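Local atomic coordinates of NAD-dependent aldehyde dehydrogenase (Sinorhizobium meliloti, PDB entry 3U4J), a protein that probably oxidises aldehydes with NAD or NADP as electron acceptor, as a tetrameric member of the aldehyde dehydrogenase family. Residues 5-10 and 331-336; 111-116 and 345-350; 147-152 and 493-498; 142-147 and 155-160. All coordinates share one frame; numbering follows the deposited sequence.

Contact 1: 5-10 and 331-336; sequences SNFIAP and VAFGDP
Phe7 and Phe333 project from the same face of a two-stranded parallel sheet, their side chains crossing at about a right angle. The rings meet obliquely, planes 53° apart, with CD1 of Phe7 over one face of the Phe333 ring, toward its rim, 3.7 Å from Phe333 CE1. CG of Phe333 sits between its N and carbonyl carbon (chi1 77°), and the ring leans toward residues 5-10. At its edge lies the Asn6 amide, turned 61° from the ring plane; Asn6 ND2 donates to Val331 O at 2.8 Å. Ile8 diverges from the rings and lays CD1 on Ala332 CB (3.8 Å). The Ile8 and Asp335 side chains cross at about a right angle, CG2 3.9 Å from CB. Parallel pairing is carried by Phe333 N to Asn6 O, Ile8 N to Phe333 O (2.7 Å) and Asp335 N to Ile8 O. Gly334 CA makes a CA-H...O contact with Ile8 O at 3.4 Å. Asp335 lies against Pro10 CA, its carboxylate oxygens bonded to the backbone N of Leu337 and of Asp11. Tyr383 meets the Phe7 ring edge-to-face. With a backbone N-H at each oxygen, the Asp335 carboxylate is probably stabilised as an anion.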
loop_
_atom_site.group_PDB
_atom_site.type_symbol
_atom_site.label_atom_id
_atom_site.label_comp_id
_atom_site.label_asym_id
_atom_site.label_seq_id
_atom_site.Cartn_x
_atom_site.Cartn_y
_atom_site.Cartn_z
ATOM N N SER A 5 -10.261 25.624 -46.597
ATOM C CA SER A 5 -10.384 24.385 -47.353
ATOM C C SER A 5 -10.273 23.141 -46.455
ATOM O O SER A 5 -10.508 22.035 -46.921
ATOM C CB SER A 5 -9.347 24.348 -48.460
ATOM O OG SER A 5 -8.055 24.403 -47.903
ATOM N N ASN A 6 -9.900 23.325 -45.184
ATOM C CA ASN A 6 -9.896 22.222 -44.214
ATOM C C ASN A 6 -11.230 22.087 -43.459
ATOM O O ASN A 6 -11.387 21.181 -42.638
ATOM C CB ASN A 6 -8.695 22.313 -43.251
ATOM C CG ASN A 6 -8.616 23.642 -42.506
ATOM O OD1 ASN A 6 -8.936 24.696 -43.047
ATOM N ND2 ASN A 6 -8.161 23.595 -41.263
ATOM N N PHE A 7 -12.183 22.973 -43.769
ATOM C CA PHE A 7 -13.514 22.931 -43.188
ATOM C C PHE A 7 -14.359 21.879 -43.901
ATOM O O PHE A 7 -14.437 21.893 -45.126
ATOM C CB PHE A 7 -14.203 24.294 -43.299
ATOM C CG PHE A 7 -15.581 24.319 -42.698
ATOM C CD1 PHE A 7 -15.774 23.985 -41.353
ATOM C CD2 PHE A 7 -16.701 24.637 -43.480
ATOM C CE1 PHE A 7 -17.050 23.995 -40.783
ATOM C CE2 PHE A 7 -17.988 24.656 -42.911
ATOM C CZ PHE A 7 -18.158 24.328 -41.555
ATOM N N ILE A 8 -14.981 20.966 -43.143
ATOM C CA ILE A 8 -15.883 19.974 -43.727
ATOM C C ILE A 8 -17.322 20.441 -43.449
ATOM O O ILE A 8 -17.797 20.436 -42.293
ATOM C CB ILE A 8 -15.625 18.542 -43.166
ATOM C CG1 ILE A 8 -14.202 18.078 -43.516
ATOM C CG2 ILE A 8 -16.622 17.555 -43.730
ATOM C CD1 ILE A 8 -13.830 16.733 -42.926
ATOM N N ALA A 9 -18.009 20.891 -44.491
ATOM C CA ALA A 9 -19.336 21.480 -44.283
ATOM C C ALA A 9 -20.291 20.365 -43.842
ATOM O O ALA A 9 -20.220 19.272 -44.372
ATOM C CB ALA A 9 -19.832 22.162 -45.548
ATOM N N PRO A 10 -21.153 20.635 -42.842
ATOM C CA PRO A 10 -22.139 19.646 -42.430
ATOM C C PRO A 10 -22.948 19.179 -43.635
ATOM O O PRO A 10 -23.314 19.983 -44.496
ATOM C CB PRO A 10 -23.054 20.409 -41.467
ATOM C CG PRO A 10 -22.371 21.654 -41.128
ATOM C CD PRO A 10 -21.226 21.880 -42.052
ATOM N N VAL A 331 -5.448 20.465 -40.755
ATOM C CA VAL A 331 -6.325 19.657 -39.895
ATOM C C VAL A 331 -7.833 19.837 -40.169
ATOM O O VAL A 331 -8.361 20.965 -40.208
ATOM C CB VAL A 331 -5.988 19.844 -38.372
ATOM C CG1 VAL A 331 -6.298 21.258 -37.884
ATOM C CG2 VAL A 331 -6.745 18.797 -37.542
ATOM N N ALA A 332 -8.525 18.715 -40.350
ATOM C CA ALA A 332 -9.939 18.742 -40.750
ATOM C C ALA A 332 -10.857 19.079 -39.577
ATOM O O ALA A 332 -10.806 18.435 -38.509
ATOM C CB ALA A 332 -10.355 17.398 -41.430
ATOM N N PHE A 333 -11.670 20.112 -39.769
ATOM C CA PHE A 333 -12.647 20.527 -38.761
ATOM C C PHE A 333 -13.993 20.758 -39.421
ATOM O O PHE A 333 -14.058 21.035 -40.634
ATOM C CB PHE A 333 -12.172 21.735 -37.941
ATOM C CG PHE A 333 -12.274 23.055 -38.652
ATOM C CD1 PHE A 333 -13.191 24.015 -38.214
ATOM C CD2 PHE A 333 -11.441 23.353 -39.725
ATOM C CE1 PHE A 333 -13.292 25.250 -38.854
ATOM C CE2 PHE A 333 -11.534 24.574 -40.383
ATOM C CZ PHE A 333 -12.458 25.532 -39.941
ATOM N N GLY A 334 -15.061 20.605 -38.646
ATOM C CA GLY A 334 -16.416 20.749 -39.186
ATOM C C GLY A 334 -17.336 19.589 -38.840
ATOM O O GLY A 334 -17.335 19.100 -37.715
ATOM N N ASP A 335 -18.081 19.137 -39.840
ATOM C CA ASP A 335 -19.130 18.146 -39.672
ATOM C C ASP A 335 -18.753 17.011 -38.696
ATOM O O ASP A 335 -17.963 16.134 -39.053
ATOM C CB ASP A 335 -19.479 17.542 -41.035
ATOM C CG ASP A 335 -20.743 16.663 -40.987
ATOM O OD1 ASP A 335 -21.326 16.469 -39.884
ATOM O OD2 ASP A 335 -21.146 16.161 -42.058
ATOM N N PRO A 336 -19.333 17.023 -37.478
ATOM C CA PRO A 336 -19.008 15.953 -36.522
ATOM C C PRO A 336 -19.337 14.545 -37.011
ATOM O O PRO A 336 -18.762 13.586 -36.507
ATOM C CB PRO A 336 -19.805 16.321 -35.268
ATOM C CG PRO A 336 -20.068 17.823 -35.402
ATOM C CD PRO A 336 -20.227 18.039 -36.890
#

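Contact 2: 111-116 and 345-350; sequences LEVGKP and AMISEA
Val113 and Gly114, where helix 102-113 ends, meet Ala345 and Ile347, in the segment leading into helix 349-364, so the contact joins a helix C-terminus to the approach of another helix within the aldehyde dehydrogenase fold. One direct hydrogen bond links the backbones: Ala345 N donates to Gly114 O at 3.0 Å, nearly straight at the hydrogen (166°). Beside it a water sits between two carbonyl oxygens, within hydrogen-bonding distance of both, Val113 O at 2.8 Å and Ala345 O at 2.7 Å. Gly114 leaves the helix with a positive phi, and its CA lies 4.1 Å from Ala345 CB. The apolar part is carried by Ile347. Its CG1 is anti to the backbone N (chi1 -162°), and chi2 (73°) then turns CD1 toward the end of the helix, close to Val113 CA and 4.2 Å from Val113 CG1. Around the contact, Arg42 ties both sides, with NE on Glu112 O and NH2 on Ile347 O. Glu112 OE1 accepts from Gly202 N, and Tyr383 packs on Ala345. At the N-cap of helix 349-364, Ser348 OG bonds His351 N. The tip of Ile347 ends against a polar atom as well, CD1 lying 3.5 Å from Val113 O.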
loop_
_atom_site.group_PDB
_atom_site.type_symbol
_atom_site.label_atom_id
_atom_site.label_comp_id
_atom_site.label_asym_id
_atom_site.label_seq_id
_atom_site.Cartn_x
_atom_site.Cartn_y
_atom_site.Cartn_z
ATOM N N LEU A 111 -23.726 13.793 -31.867
ATOM C CA LEU A 111 -24.855 14.665 -32.164
ATOM C C LEU A 111 -25.104 15.721 -31.078
ATOM O O LEU A 111 -25.389 16.871 -31.388
ATOM C CB LEU A 111 -26.109 13.816 -32.375
ATOM C CG LEU A 111 -26.187 13.018 -33.687
ATOM C CD1 LEU A 111 -27.430 12.070 -33.671
ATOM C CD2 LEU A 111 -26.219 13.967 -34.858
ATOM N N GLU A 112 -25.031 15.319 -29.804
ATOM C CA GLU A 112 -25.375 16.220 -28.715
ATOM C C GLU A 112 -24.226 17.150 -28.368
ATOM O O GLU A 112 -24.455 18.304 -28.022
ATOM C CB GLU A 112 -25.818 15.454 -27.457
ATOM C CG GLU A 112 -27.045 14.589 -27.680
ATOM C CD GLU A 112 -27.551 13.898 -26.426
ATOM O OE1 GLU A 112 -26.969 14.071 -25.328
ATOM O OE2 GLU A 112 -28.559 13.169 -26.544
ATOM N N VAL A 113 -23.000 16.644 -28.437
ATOM C CA VAL A 113 -21.853 17.436 -28.029
ATOM C C VAL A 113 -21.242 18.207 -29.224
ATOM O O VAL A 113 -20.640 19.232 -29.010
ATOM C CB VAL A 113 -20.740 16.564 -27.331
ATOM C CG1 VAL A 113 -19.495 17.396 -26.992
ATOM C CG2 VAL A 113 -21.280 15.860 -26.093
ATOM N N GLY A 114 -21.395 17.718 -30.451
ATOM C CA GLY A 114 -20.644 18.266 -31.596
ATOM C C GLY A 114 -19.244 17.680 -31.707
ATOM O O GLY A 114 -18.378 18.235 -32.363
ATOM N N LYS A 115 -19.042 16.542 -31.055
ATOM C CA LYS A 115 -17.772 15.842 -31.004
ATOM C C LYS A 115 -17.618 15.047 -32.291
ATOM O O LYS A 115 -18.562 14.373 -32.716
ATOM C CB LYS A 115 -17.844 14.867 -29.820
ATOM C CG LYS A 115 -16.567 14.331 -29.252
ATOM C CD LYS A 115 -16.911 13.371 -28.087
ATOM C CE LYS A 115 -17.281 14.124 -26.806
ATOM N NZ LYS A 115 -16.094 14.766 -26.174
ATOM N N PRO A 116 -16.437 15.125 -32.931
ATOM C CA PRO A 116 -16.190 14.301 -34.117
ATOM C C PRO A 116 -16.476 12.820 -33.826
ATOM O O PRO A 116 -16.064 12.312 -32.784
ATOM C CB PRO A 116 -14.698 14.506 -34.366
ATOM C CG PRO A 116 -14.410 15.852 -33.805
ATOM C CD PRO A 116 -15.274 15.947 -32.573
ATOM N N ALA A 345 -17.650 20.953 -33.252
ATOM C CA ALA A 345 -18.416 22.190 -33.117
ATOM C C ALA A 345 -18.236 22.802 -31.739
ATOM O O ALA A 345 -17.856 22.096 -30.792
ATOM C CB ALA A 345 -19.929 21.902 -33.396
HETATM N N MSE A 346 -18.507 24.103 -31.629
HETATM C CA MSE A 346 -18.676 24.764 -30.335
HETATM C C MSE A 346 -20.003 24.279 -29.731
HETATM O O MSE A 346 -20.980 24.073 -30.466
HETATM C CB MSE A 346 -18.760 26.300 -30.491
HETATM C CG MSE A 346 -17.509 27.022 -30.987
HETATM SE SE MSE A 346 -16.010 26.948 -29.683
HETATM C CE MSE A 346 -15.290 25.273 -30.312
ATOM N N ILE A 347 -20.054 24.137 -28.408
ATOM C CA ILE A 347 -21.233 23.559 -27.747
ATOM C C ILE A 347 -22.526 24.406 -27.918
ATOM O O ILE A 347 -23.637 23.850 -28.017
ATOM C CB ILE A 347 -20.964 23.295 -26.250
ATOM C CG1 ILE A 347 -21.990 22.302 -25.679
ATOM C CG2 ILE A 347 -20.938 24.613 -25.440
ATOM C CD1 ILE A 347 -21.792 20.865 -26.134
ATOM N N SER A 348 -22.380 25.736 -27.953
ATOM C CA SER A 348 -23.552 26.602 -28.018
ATOM C C SER A 348 -23.198 27.946 -28.647
ATOM O O SER A 348 -22.018 28.279 -28.801
ATOM C CB SER A 348 -24.181 26.816 -26.639
ATOM O OG SER A 348 -23.369 27.673 -25.849
ATOM N N GLU A 349 -24.222 28.698 -29.042
ATOM C CA GLU A 349 -23.974 30.038 -29.590
ATOM C C GLU A 349 -23.396 30.935 -28.484
ATOM O O GLU A 349 -22.469 31.700 -28.738
ATOM C CB GLU A 349 -25.269 30.627 -30.209
ATOM C CG GLU A 349 -25.174 32.115 -30.616
ATOM C CD GLU A 349 -24.370 32.364 -31.897
ATOM O OE1 GLU A 349 -24.535 31.607 -32.877
ATOM O OE2 GLU A 349 -23.577 33.345 -31.933
ATOM N N ALA A 350 -23.915 30.820 -27.260
ATOM C CA ALA A 350 -23.383 31.613 -26.131
ATOM C C ALA A 350 -21.900 31.286 -25.906
ATOM O O ALA A 350 -21.071 32.195 -25.715
ATOM C CB ALA A 350 -24.200 31.395 -24.830
HETATM O O HOH W 1 -17.918 19.792 -29.438
#

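Contact 3: 147-152 and 493-498; sequences NNIGDD and GVHVTL
Ile149 and His495 meet through one methyl and one ring carbon, while Asp152 and Leu498 are joined through the backbone. Ile149 holds CG1 between its backbone N and carbonyl carbon (chi1 60°), and the extended chi2 of 169° carries CD1 onward to His495 CD2, 4.2 Å away. The methyl approaches the imidazole obliquely, and the two side chains cross at about a right angle. CG of His495 is anti to its carbonyl carbon, beside the backbone N (chi1 -71°), and from there the ring brings CD2 nearest to the methyl. The polar end of the ring is engaged elsewhere: NE2 bonds Thr463 OG1 of the second subunit, where Trp455 also meets the imidazole. At the far end of the contact Leu498 N donates to Asp152 O at 2.9 Å, nearly along the C=O axis. The Leu498 side chain then lies beside that oxygen, CB 3.8 Å and CG 4.1 Å from Asp152 O, and Thr497 CG2 skirts it at 4.2 Å. Asp151 instead forms a salt bridge with Arg448 of the third subunit. The 147-152 segment is the loop between strands 143-146 and 153-168; strand 489-497 pairs antiparallel with the latter on one side, and residues 493-496 form a parallel ladder with a strand of the second subunit, continuing the sheet across the interface.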
loop_
_atom_site.group_PDB
_atom_site.type_symbol
_atom_site.label_atom_id
_atom_site.label_comp_id
_atom_site.label_asym_id
_atom_site.label_seq_id
_atom_site.Cartn_x
_atom_site.Cartn_y
_atom_site.Cartn_z
ATOM N N ASN A 147 -1.478 -5.351 14.163
ATOM C CA ASN A 147 -1.385 -6.538 15.002
ATOM C C ASN A 147 -0.287 -6.341 16.030
ATOM O O ASN A 147 0.101 -7.290 16.711
ATOM C CB ASN A 147 -1.044 -7.759 14.120
ATOM C CG ASN A 147 -1.327 -9.089 14.807
ATOM O OD1 ASN A 147 -2.276 -9.198 15.573
ATOM N ND2 ASN A 147 -0.481 -10.095 14.560
ATOM N N ASN A 148 0.221 -5.106 16.123
ATOM C CA ASN A 148 1.384 -4.804 16.943
ATOM C C ASN A 148 1.137 -3.633 17.901
ATOM O O ASN A 148 2.051 -2.873 18.190
ATOM C CB ASN A 148 2.580 -4.499 16.014
ATOM C CG ASN A 148 2.276 -3.381 15.025
ATOM O OD1 ASN A 148 1.150 -2.837 14.979
ATOM N ND2 ASN A 148 3.280 -3.006 14.252
ATOM N N ILE A 149 -0.107 -3.458 18.346
ATOM C CA ILE A 149 -0.431 -2.398 19.324
ATOM C C ILE A 149 -0.800 -2.952 20.722
ATOM O O ILE A 149 -1.675 -2.390 21.431
ATOM C CB ILE A 149 -1.523 -1.423 18.802
ATOM C CG1 ILE A 149 -2.835 -2.191 18.500
ATOM C CG2 ILE A 149 -0.959 -0.626 17.542
ATOM C CD1 ILE A 149 -4.048 -1.323 18.239
ATOM N N GLY A 150 -0.132 -4.032 21.114
ATOM C CA GLY A 150 -0.345 -4.668 22.437
ATOM C C GLY A 150 -1.004 -6.034 22.292
ATOM O O GLY A 150 -1.924 -6.194 21.486
ATOM N N ASP A 151 -0.550 -7.024 23.059
ATOM C CA ASP A 151 -1.122 -8.383 22.958
ATOM C C ASP A 151 -2.625 -8.414 23.247
ATOM O O ASP A 151 -3.341 -9.266 22.719
ATOM C CB ASP A 151 -0.385 -9.396 23.842
ATOM C CG ASP A 151 -0.664 -10.845 23.422
ATOM O OD1 ASP A 151 -0.064 -11.309 22.424
ATOM O OD2 ASP A 151 -1.491 -11.516 24.078
ATOM N N ASP A 152 -3.094 -7.470 24.057
ATOM C CA ASP A 152 -4.504 -7.389 24.450
ATOM C C ASP A 152 -5.408 -6.635 23.483
ATOM O O ASP A 152 -6.628 -6.612 23.681
ATOM C CB ASP A 152 -4.635 -6.752 25.850
ATOM C CG ASP A 152 -4.233 -7.710 26.974
ATOM O OD1 ASP A 152 -4.435 -8.947 26.829
ATOM O OD2 ASP A 152 -3.715 -7.225 28.015
ATOM N N GLY A 493 -11.573 3.685 11.998
ATOM C CA GLY A 493 -10.531 3.178 12.864
ATOM C C GLY A 493 -11.106 2.495 14.091
ATOM O O GLY A 493 -11.827 3.136 14.861
ATOM N N VAL A 494 -10.768 1.217 14.312
ATOM C CA VAL A 494 -11.333 0.466 15.440
ATOM C C VAL A 494 -10.210 -0.020 16.335
ATOM O O VAL A 494 -9.337 -0.768 15.889
ATOM C CB VAL A 494 -12.152 -0.779 14.984
ATOM C CG1 VAL A 494 -12.897 -1.422 16.167
ATOM C CG2 VAL A 494 -13.101 -0.434 13.854
ATOM N N HIS A 495 -10.231 0.427 17.587
ATOM C CA HIS A 495 -9.388 -0.130 18.621
ATOM C C HIS A 495 -10.181 -1.224 19.356
ATOM O O HIS A 495 -11.150 -0.934 20.057
ATOM C CB HIS A 495 -8.924 0.979 19.579
ATOM C CG HIS A 495 -7.930 1.925 18.975
ATOM N ND1 HIS A 495 -8.300 3.042 18.257
ATOM C CD2 HIS A 495 -6.572 1.910 18.976
ATOM C CE1 HIS A 495 -7.216 3.688 17.861
ATOM N NE2 HIS A 495 -6.154 3.024 18.291
ATOM N N VAL A 496 -9.764 -2.465 19.157
ATOM C CA VAL A 496 -10.422 -3.630 19.705
ATOM C C VAL A 496 -9.666 -4.114 20.919
ATOM O O VAL A 496 -8.532 -4.557 20.809
ATOM C CB VAL A 496 -10.451 -4.793 18.674
ATOM C CG1 VAL A 496 -11.236 -5.984 19.251
ATOM C CG2 VAL A 496 -11.038 -4.325 17.345
ATOM N N THR A 497 -10.274 -3.991 22.089
ATOM C CA THR A 497 -9.732 -4.658 23.262
ATOM C C THR A 497 -10.364 -6.037 23.429
ATOM O O THR A 497 -11.588 -6.181 23.474
ATOM C CB THR A 497 -9.847 -3.774 24.537
ATOM O OG1 THR A 497 -8.869 -2.726 24.439
ATOM C CG2 THR A 497 -9.578 -4.603 25.815
ATOM N N LEU A 498 -9.496 -7.037 23.489
ATOM C CA LEU A 498 -9.898 -8.413 23.725
ATOM C C LEU A 498 -9.750 -8.650 25.228
ATOM O O LEU A 498 -8.631 -8.590 25.798
ATOM C CB LEU A 498 -9.040 -9.382 22.907
ATOM C CG LEU A 498 -8.925 -9.103 21.401
ATOM C CD1 LEU A 498 -7.947 -10.081 20.825
ATOM C CD2 LEU A 498 -10.244 -9.218 20.670
#

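Contact 4: 142-147 and 155-160; sequences EGQTHN and GLVLRE
Arg159 starts with CG anti to its backbone N (chi1 178°) and bends at chi3 (-65°), putting NE 3.0 Å from Glu142 O. The carbonyl oxygen lies near the guanidinium plane, while NE stands above the carbonyl plane; NH2 adds a weak bond to the same oxygen. NH1 of Arg159 forms a salt bridge with Asp486. Gln144, bent at chi2 (80°), lies alongside Val157 pointing the same way, with OE1 3.7 Å from Val157 CB; that oxygen also bonds Tyr483 OH of the second subunit. His146, on the same face, presents its ring edge to Val157, NE2 being 3.9 Å from CG2. These residues belong to a beta hairpin of strands 143-146 and 153-168, antiparallel with axes 4.6 Å apart. His146 and Gly155 form a hydrogen-bonded pair, N to O both ways, and Val157 N donates to Gln144 O at 2.8 Å. Thr145 and Leu156 make a non-hydrogen-bonded pair, CG2 touching CD2 obliquely at 4.0 Å on the other face. Gly143 CA lies 3.3 Å from Val157 O, a CA-H...O contact. Beyond the hairpin, residues 143-145 form an antiparallel ladder with a strand of the fourth subunit, and Thr145 OG1 bonds Val157 O of that chain. Leu156 packs on Val494 and Val496 of strand 489-497, which flanks strand 153-168.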
loop_
_atom_site.group_PDB
_atom_site.type_symbol
_atom_site.label_atom_id
_atom_site.label_comp_id
_atom_site.label_asym_id
_atom_site.label_seq_id
_atom_site.Cartn_x
_atom_site.Cartn_y
_atom_site.Cartn_z
ATOM N N GLU A 142 -9.215 -2.515 0.253
ATOM C CA GLU A 142 -8.841 -3.009 1.567
ATOM C C GLU A 142 -8.711 -1.881 2.588
ATOM O O GLU A 142 -8.707 -0.690 2.230
ATOM C CB GLU A 142 -7.525 -3.813 1.449
ATOM C CG GLU A 142 -6.389 -2.958 0.948
ATOM C CD GLU A 142 -5.147 -3.751 0.531
ATOM O OE1 GLU A 142 -5.276 -4.845 -0.066
ATOM O OE2 GLU A 142 -4.037 -3.261 0.806
ATOM N N GLY A 143 -8.633 -2.270 3.856
ATOM C CA GLY A 143 -8.157 -1.404 4.936
ATOM C C GLY A 143 -6.958 -2.102 5.556
ATOM O O GLY A 143 -6.330 -2.950 4.905
ATOM N N GLN A 144 -6.658 -1.789 6.820
ATOM C CA GLN A 144 -5.460 -2.288 7.451
ATOM C C GLN A 144 -5.743 -2.952 8.767
ATOM O O GLN A 144 -6.729 -2.607 9.453
ATOM C CB GLN A 144 -4.453 -1.146 7.703
ATOM C CG GLN A 144 -3.901 -0.453 6.435
ATOM C CD GLN A 144 -4.874 0.568 5.866
ATOM O OE1 GLN A 144 -5.403 1.410 6.604
ATOM N NE2 GLN A 144 -5.129 0.496 4.541
ATOM N N THR A 145 -4.852 -3.880 9.126
ATOM C CA THR A 145 -4.772 -4.440 10.486
ATOM C C THR A 145 -3.495 -3.950 11.151
ATOM O O THR A 145 -2.459 -3.772 10.504
ATOM C CB THR A 145 -4.719 -6.008 10.518
ATOM O OG1 THR A 145 -3.668 -6.486 9.651
ATOM C CG2 THR A 145 -6.015 -6.611 10.060
ATOM N N HIS A 146 -3.582 -3.736 12.452
ATOM C CA HIS A 146 -2.438 -3.351 13.231
ATOM C C HIS A 146 -2.357 -4.380 14.351
ATOM O O HIS A 146 -3.116 -4.332 15.315
ATOM C CB HIS A 146 -2.650 -1.922 13.735
ATOM C CG HIS A 146 -2.754 -0.915 12.622
ATOM N ND1 HIS A 146 -1.649 -0.285 12.084
ATOM C CD2 HIS A 146 -3.819 -0.466 11.919
ATOM C CE1 HIS A 146 -2.034 0.524 11.112
ATOM N NE2 HIS A 146 -3.348 0.450 11.001
ATOM N N ASN A 147 -1.478 -5.351 14.163
ATOM C CA ASN A 147 -1.385 -6.538 15.002
ATOM C C ASN A 147 -0.287 -6.341 16.030
ATOM O O ASN A 147 0.101 -7.290 16.711
ATOM C CB ASN A 147 -1.044 -7.759 14.120
ATOM C CG ASN A 147 -1.327 -9.089 14.807
ATOM O OD1 ASN A 147 -2.276 -9.198 15.573
ATOM N ND2 ASN A 147 -0.481 -10.095 14.560
ATOM N N GLY A 155 -5.833 -3.527 16.194
ATOM C CA GLY A 155 -6.306 -2.344 15.482
ATOM C C GLY A 155 -6.860 -2.746 14.123
ATOM O O GLY A 155 -6.257 -3.551 13.407
ATOM N N LEU A 156 -8.021 -2.219 13.787
ATOM C CA LEU A 156 -8.610 -2.444 12.484
ATOM C C LEU A 156 -8.919 -1.097 11.883
ATOM O O LEU A 156 -9.360 -0.174 12.576
ATOM C CB LEU A 156 -9.907 -3.243 12.574
ATOM C CG LEU A 156 -9.881 -4.586 13.309
ATOM C CD1 LEU A 156 -11.298 -5.158 13.384
ATOM C CD2 LEU A 156 -8.919 -5.586 12.656
ATOM N N VAL A 157 -8.638 -0.971 10.597
ATOM C CA VAL A 157 -9.136 0.141 9.832
ATOM C C VAL A 157 -10.036 -0.480 8.775
ATOM O O VAL A 157 -9.568 -1.241 7.912
ATOM C CB VAL A 157 -8.010 0.972 9.217
ATOM C CG1 VAL A 157 -8.594 2.151 8.453
ATOM C CG2 VAL A 157 -7.054 1.458 10.327
ATOM N N LEU A 158 -11.335 -0.167 8.861
ATOM C CA LEU A 158 -12.307 -0.695 7.910
ATOM C C LEU A 158 -12.678 0.341 6.842
ATOM O O LEU A 158 -12.972 1.488 7.152
ATOM C CB LEU A 158 -13.569 -1.196 8.651
ATOM C CG LEU A 158 -13.294 -2.304 9.685
ATOM C CD1 LEU A 158 -14.572 -2.639 10.507
ATOM C CD2 LEU A 158 -12.716 -3.568 9.025
ATOM N N ARG A 159 -12.653 -0.088 5.587
ATOM C CA ARG A 159 -13.123 0.721 4.489
ATOM C C ARG A 159 -14.618 0.509 4.271
ATOM O O ARG A 159 -15.093 -0.632 4.185
ATOM C CB ARG A 159 -12.342 0.387 3.204
ATOM C CG ARG A 159 -12.815 1.162 1.982
ATOM C CD ARG A 159 -12.180 0.624 0.696
ATOM N NE ARG A 159 -10.733 0.814 0.631
ATOM C CZ ARG A 159 -10.149 1.840 0.022
ATOM N NH1 ARG A 159 -10.886 2.812 -0.531
ATOM N NH2 ARG A 159 -8.832 1.934 0.011
ATOM N N GLU A 160 -15.351 1.615 4.192
ATOM C CA GLU A 160 -16.806 1.604 4.036
ATOM C C GLU A 160 -17.167 2.658 2.992
ATOM O O GLU A 160 -16.356 3.554 2.700
ATOM C CB GLU A 160 -17.503 1.892 5.382
ATOM C CG GLU A 160 -17.139 0.908 6.509
ATOM C CD GLU A 160 -17.940 1.142 7.805
ATOM O OE1 GLU A 160 -18.520 2.240 7.998
ATOM O OE2 GLU A 160 -17.969 0.220 8.640
#

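How the contacts relate
The contacts form two groups on opposite sides of the chain's centre. Contacts 1 and 2, with centres 13 Å apart, meet through Pro336, whose CB is 3.4 Å from Lys115 O. Contacts 3 and 4, 11 Å apart, share Asn147 and one sheet: Val494 N approaches Leu156 O at 2.6 Å, a probable hydrogen bond, and Ile149 CD1 packs on Gly155 N. Both also touch the second subunit. The groups are far apart, with nearest atoms of contacts 2 and 4 about 29 Å from each other. The calcium ion, bound by Leu17 and Glu50, is about 12 Å from the side chains of Pro10 and Glu112; contacts 3 and 4 lie away from it.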